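Local coordinates for protein cycloalternan-forming enzyme (Listeria monocytogenes serovar 1/2a, PDB 5F7U) that is a multidomain glycoside hydrolase family 31 protein, built round a TIM barrel with beta domains on both sides in sequence and a family 6 carbohydrate-binding module, at residues Ser619-Gly624 / Met719-Ala724; Ser293-Gly298 / Asn732-Asp737. The protein carries 1 engineered substitution. All coordinates share one frame; numbering follows the deposited sequence.

How the contacts relate
Following the chain from its N terminus, residues 293-298 come first, at a turn in the mutarotase-like beta domain. The TIM barrel comes next, and residues 619-624 cover the last turn of helix 607-622 and the two residues after it. The C-terminal domain of the family 31 core then supplies 719-724 and, shortly after, 732-737. Contact 1 closes a loop of 94 residues and ties barrel to C-terminal domain. Contact 2 closes a loop of 433 residues, with contact 1 nested inside it, and ties the mutarotase-like domain to that same C-terminal domain. Their centres lie about 11 Å apart. Gln722 NE2 joins them through probable hydrogen bonds to Ala733 O and Leu736 O.

Contact 1 of 2, residues Ser619-Gly624 / Met719-Ala724; sequences SASTSG and MMRQMA
Ser621 holds its OG anti to the backbone N, chi1 167°, and this turns the hydroxyl onto the carbonyl of Met720. The contact joins the C-terminal end of a TIM-barrel helix, 607-622, to strand 720-721, an outermost strand of a sheet in the family 31 C-terminal domain. Ser621 OG donates to Met720 O at 2.6 Å, a short bond. The C=O...OG angle is 149°, and the donor is tilted 22° from the carbonyl plane. Ser621 CB lies 3.0 Å from Met720 O, so the oxygen sits beside the CB-OG bond and not beyond its end. Arg721 touches the same hydroxyl with its aliphatic part, CG to Ser621 OG 3.9 Å. The Arg721 chain then bends at chi3 and leads its guanidinium away, to a salt bridge with Asp726.

The helix ends in a Schellman motif, with Gly624 at positive phi as the C-prime residue. Gly624 N bonds to Ser621 O, and the next amide to Ala620 O. On the other segment, Gln722 is the N-cap of the short, weakly bonded helix 723-726. Its OE1 accepts from Ala724 N at 2.8 Å, with the donor well above the amide plane. A water links the two segments: it is hydrogen-bonded to Thr622 OG1 at 2.9 Å and accepts from Gln722 N at 2.9 Å.

Contact 2 of 2, residues Ser293-Gly298 / Asn732-Asp737; sequences SANKYG and NARDLD
Arg734 reaches across to Ala294 with a bent side chain. CG lies anti to the carbonyl carbon, and chi2 of -75° folds the chain before chi3 extends it again. This carries the guanidinium over the methyl group of Ala294, which points toward the 732-737 segment. Ala294 CB sits over one face of the guanidinium, 3.3 Å above its plane and offset toward the rim. Ala294 CB is 3.4 Å from Arg734 NE and 3.5 Å from Arg734 CZ. The aliphatic part joins in, with Arg734 CD 3.7 Å from Ala294 CB.

Ala294 and Asn295 belong to the turn between strands 287-293 and 297-301, an antiparallel hairpin of the galactose mutarotase-like domain. Arg734 comes from a loop of the C-terminal domain, so the contact bridges these two parts of the family 31 architecture. Within the hairpin Ser293 OG accepts from Asn295 N at 2.9 Å, an ST turn. Glu248 is hydrogen-bonded to the same hydroxyl.

Asn295 has chi1 -73°, with chi2 near 0°, which brings OD1 nearest the arginine. The two groups meet through a water at the edge of the guanidinium and in its plane. The water donates to Asn295 OD1 at 2.9 Å and accepts from Arg734 NH1 at 2.7 Å. The direct approach is long, Asn295 OD1 to Arg734 NH2 4.3 Å, and oblique to the guanidinium. Arg734 NH2 also donates to Pro728 O, which helps fix the rotation of the flat group. The backbone carbonyl of Arg734 is hydrogen-bonded to Tyr251 OH, and the Tyr251 side chain also touches Ala294.

Contact 1 of 2, residues Ser619-Gly624 / Met719-Ala724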
loop_
_atom_site.group_PDB
_atom_site.type_symbol
_atom_site.label_atom_id
_atom_site.label_comp_id
_atom_site.label_asym_id
_atom_site.label_seq_id
_atom_site.Cartn_x
_atom_site.Cartn_y
_atom_site.Cartn_z
ATOM N N SER A 619 2.822 -0.202 4.393
ATOM C CA SER A 619 4.138 -0.511 3.832
ATOM C C SER A 619 4.090 -0.581 2.282
ATOM O O SER A 619 4.989 -0.052 1.601
ATOM C CB SER A 619 4.671 -1.816 4.444
ATOM O OG SER A 619 3.723 -2.842 4.311
ATOM N N ALA A 620 3.046 -1.208 1.729
ATOM C CA ALA A 620 2.892 -1.274 0.268
ATOM C C ALA A 620 2.827 0.132 -0.336
ATOM O O ALA A 620 3.456 0.397 -1.361
ATOM C CB ALA A 620 1.677 -2.099 -0.129
ATOM N N SER A 621 2.099 1.024 0.340
ATOM C CA SER A 621 1.988 2.422 -0.073
ATOM C C SER A 621 3.336 3.115 -0.228
ATOM O O SER A 621 3.618 3.757 -1.264
ATOM C CB SER A 621 1.143 3.163 0.964
ATOM O OG SER A 621 1.259 4.555 0.773
ATOM N N THR A 622 4.169 3.006 0.804
ATOM C CA THR A 622 5.517 3.592 0.776
ATOM C C THR A 622 6.363 3.018 -0.365
ATOM O O THR A 622 7.190 3.735 -0.946
ATOM C CB THR A 622 6.200 3.400 2.139
ATOM O OG1 THR A 622 5.477 4.178 3.099
ATOM C CG2 THR A 622 7.684 3.864 2.114
ATOM N N SER A 623 6.092 1.753 -0.706
ATOM C CA SER A 623 6.787 1.000 -1.746
ATOM C C SER A 623 6.219 1.257 -3.149
ATOM O O SER A 623 6.635 0.613 -4.102
ATOM C CB SER A 623 6.742 -0.507 -1.415
ATOM O OG SER A 623 7.249 -0.738 -0.113
ATOM N N GLY A 624 5.285 2.206 -3.262
ATOM C CA GLY A 624 4.768 2.611 -4.579
ATOM C C GLY A 624 3.571 1.793 -5.047
ATOM O O GLY A 624 3.107 1.964 -6.184
ATOM N N MET A 719 -2.385 6.708 -2.266
ATOM C CA MET A 719 -3.694 7.127 -1.757
ATOM C C MET A 719 -3.795 7.070 -0.235
ATOM O O MET A 719 -4.370 7.966 0.394
ATOM C CB MET A 719 -4.794 6.282 -2.387
ATOM C CG MET A 719 -5.014 6.653 -3.847
ATOM S SD MET A 719 -6.014 5.430 -4.692
ATOM C CE MET A 719 -7.638 5.900 -4.128
ATOM N N MET A 720 -3.226 6.015 0.348
ATOM C CA MET A 720 -3.282 5.828 1.790
ATOM C C MET A 720 -1.856 5.824 2.288
ATOM O O MET A 720 -1.071 5.022 1.796
ATOM C CB MET A 720 -3.949 4.482 2.090
ATOM C CG MET A 720 -3.999 4.152 3.567
ATOM S SD MET A 720 -4.804 2.574 3.948
ATOM C CE MET A 720 -3.764 1.498 2.978
ATOM N N ARG A 721 -1.506 6.707 3.232
ATOM C CA ARG A 721 -0.095 6.861 3.624
ATOM C C ARG A 721 0.109 6.859 5.135
ATOM O O ARG A 721 -0.650 7.469 5.878
ATOM C CB ARG A 721 0.495 8.174 3.049
ATOM C CG ARG A 721 0.440 8.276 1.530
ATOM C CD ARG A 721 0.967 9.597 0.945
ATOM N NE ARG A 721 0.366 10.783 1.581
ATOM C CZ ARG A 721 -0.913 11.145 1.469
ATOM N NH1 ARG A 721 -1.358 12.236 2.108
ATOM N NH2 ARG A 721 -1.754 10.438 0.707
ATOM N N GLN A 722 1.190 6.214 5.558
ATOM C CA GLN A 722 1.605 6.201 6.965
ATOM C C GLN A 722 1.985 7.662 7.303
ATOM O O GLN A 722 2.461 8.416 6.416
ATOM C CB GLN A 722 2.804 5.251 7.081
ATOM C CG GLN A 722 3.170 4.794 8.500
ATOM C CD GLN A 722 3.995 5.848 9.236
ATOM O OE1 GLN A 722 4.746 6.589 8.618
ATOM N NE2 GLN A 722 3.840 5.931 10.555
ATOM N N MET A 723 1.797 8.069 8.565
ATOM C CA MET A 723 1.889 9.502 8.909
ATOM C C MET A 723 3.236 10.145 8.602
ATOM O O MET A 723 3.297 11.311 8.207
ATOM C CB MET A 723 1.517 9.753 10.379
ATOM C CG MET A 723 0.084 9.382 10.778
ATOM S SD MET A 723 -1.231 10.192 9.861
ATOM C CE MET A 723 -0.875 11.918 10.228
ATOM N N ALA A 724 4.314 9.373 8.754
ATOM C CA ALA A 724 5.671 9.885 8.533
ATOM C C ALA A 724 5.971 10.160 7.047
ATOM O O ALA A 724 6.972 10.799 6.720
ATOM C CB ALA A 724 6.721 8.945 9.146
HETATM O O HOH W 1 2.696 4.800 3.578
#

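Contact 2 of 2, residues Ser293-Gly298 / Asn732-Asp737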
loop_
_atom_site.group_PDB
_atom_site.type_symbol
_atom_site.label_atom_id
_atom_site.label_comp_id
_atom_site.label_asym_id
_atom_site.label_seq_id
_atom_site.Cartn_x
_atom_site.Cartn_y
_atom_site.Cartn_z
ATOM N N SER A 293 13.536 6.160 4.318
ATOM C CA SER A 293 13.884 6.530 5.688
ATOM C C SER A 293 13.278 7.869 6.035
ATOM O O SER A 293 13.246 8.779 5.202
ATOM C CB SER A 293 15.401 6.568 5.863
ATOM O OG SER A 293 15.739 7.290 7.039
ATOM N N ALA A 294 12.826 8.005 7.287
ATOM C CA ALA A 294 12.361 9.288 7.770
ATOM C C ALA A 294 13.493 10.332 7.880
ATOM O O ALA A 294 13.223 11.509 8.112
ATOM C CB ALA A 294 11.612 9.116 9.080
ATOM N N ASN A 295 14.745 9.911 7.674
ATOM C CA ASN A 295 15.866 10.845 7.486
ATOM C C ASN A 295 15.968 11.435 6.081
ATOM O O ASN A 295 16.979 12.038 5.721
ATOM C CB ASN A 295 17.192 10.227 7.958
ATOM C CG ASN A 295 17.266 10.164 9.470
ATOM O OD1 ASN A 295 16.299 10.530 10.148
ATOM N ND2 ASN A 295 18.370 9.681 10.006
ATOM N N LYS A 296 14.902 11.239 5.297
ATOM C CA LYS A 296 14.668 11.982 4.036
ATOM C C LYS A 296 15.473 11.449 2.841
ATOM O O LYS A 296 15.983 12.223 2.010
ATOM C CB LYS A 296 14.891 13.491 4.213
ATOM C CG LYS A 296 14.031 14.108 5.303
ATOM C CD LYS A 296 14.139 15.617 5.273
ATOM C CE LYS A 296 13.276 16.185 6.390
ATOM N NZ LYS A 296 13.338 17.668 6.429
ATOM N N TYR A 297 15.566 10.125 2.746
ATOM C CA TYR A 297 16.097 9.500 1.543
ATOM C C TYR A 297 15.420 8.145 1.372
ATOM O O TYR A 297 14.880 7.575 2.327
ATOM C CB TYR A 297 17.641 9.363 1.593
ATOM C CG TYR A 297 18.075 8.342 2.627
ATOM C CD1 TYR A 297 18.227 8.717 3.965
ATOM C CD2 TYR A 297 18.277 7.013 2.277
ATOM C CE1 TYR A 297 18.573 7.786 4.934
ATOM C CE2 TYR A 297 18.620 6.055 3.242
ATOM C CZ TYR A 297 18.779 6.468 4.562
ATOM O OH TYR A 297 19.095 5.548 5.514
ATOM N N GLY A 298 15.460 7.647 0.138
ATOM C CA GLY A 298 15.114 6.269 -0.166
ATOM C C GLY A 298 16.337 5.538 -0.685
ATOM O O GLY A 298 17.292 6.166 -1.162
ATOM N N ASN A 732 6.352 12.103 16.803
ATOM C CA ASN A 732 5.190 11.327 17.202
ATOM C C ASN A 732 4.577 10.520 16.065
ATOM O O ASN A 732 3.745 9.669 16.311
ATOM C CB ASN A 732 4.131 12.206 17.850
ATOM C CG ASN A 732 4.310 12.290 19.360
ATOM O OD1 ASN A 732 4.784 13.288 19.848
ATOM N ND2 ASN A 732 3.963 11.200 20.099
ATOM N N ALA A 733 4.964 10.838 14.833
ATOM C CA ALA A 733 4.389 10.205 13.628
ATOM C C ALA A 733 5.127 8.936 13.223
ATOM O O ALA A 733 4.630 8.185 12.390
ATOM C CB ALA A 733 4.404 11.190 12.464
ATOM N N ARG A 734 6.284 8.697 13.825
ATOM C CA ARG A 734 7.268 7.737 13.294
ATOM C C ARG A 734 6.777 6.288 13.253
ATOM O O ARG A 734 7.049 5.572 12.284
ATOM C CB ARG A 734 8.588 7.824 14.072
ATOM C CG ARG A 734 9.353 9.129 13.830
ATOM C CD ARG A 734 10.000 9.080 12.448
ATOM N NE ARG A 734 10.708 10.305 12.088
ATOM C CZ ARG A 734 12.005 10.517 12.304
ATOM N NH1 ARG A 734 12.770 9.594 12.906
ATOM N NH2 ARG A 734 12.554 11.663 11.900
ATOM N N ASP A 735 6.051 5.865 14.287
ATOM C CA ASP A 735 5.730 4.445 14.404
ATOM C C ASP A 735 4.237 4.135 14.265
ATOM O O ASP A 735 3.827 2.974 14.395
ATOM C CB ASP A 735 6.255 3.890 15.740
ATOM C CG ASP A 735 7.775 3.992 15.876
ATOM O OD1 ASP A 735 8.523 3.648 14.942
ATOM O OD2 ASP A 735 8.231 4.389 16.952
ATOM N N LEU A 736 3.440 5.164 13.994
ATOM C CA LEU A 736 1.986 5.025 13.992
ATOM C C LEU A 736 1.507 4.060 12.919
ATOM O O LEU A 736 1.853 4.213 11.742
ATOM C CB LEU A 736 1.323 6.389 13.793
ATOM C CG LEU A 736 1.645 7.441 14.864
ATOM C CD1 LEU A 736 0.968 8.744 14.427
ATOM C CD2 LEU A 736 1.174 7.034 16.254
ATOM N N ASP A 737 0.721 3.073 13.344
ATOM C CA ASP A 737 0.219 2.064 12.410
ATOM C C ASP A 737 -1.277 1.831 12.533
ATOM O O ASP A 737 -1.798 0.856 11.984
ATOM C CB ASP A 737 1.018 0.754 12.571
ATOM C CG ASP A 737 0.967 0.199 13.976
ATOM O OD1 ASP A 737 0.224 0.734 14.849
ATOM O OD2 ASP A 737 1.740 -0.748 14.236
HETATM O O HOH W 2 15.247 10.774 12.880
#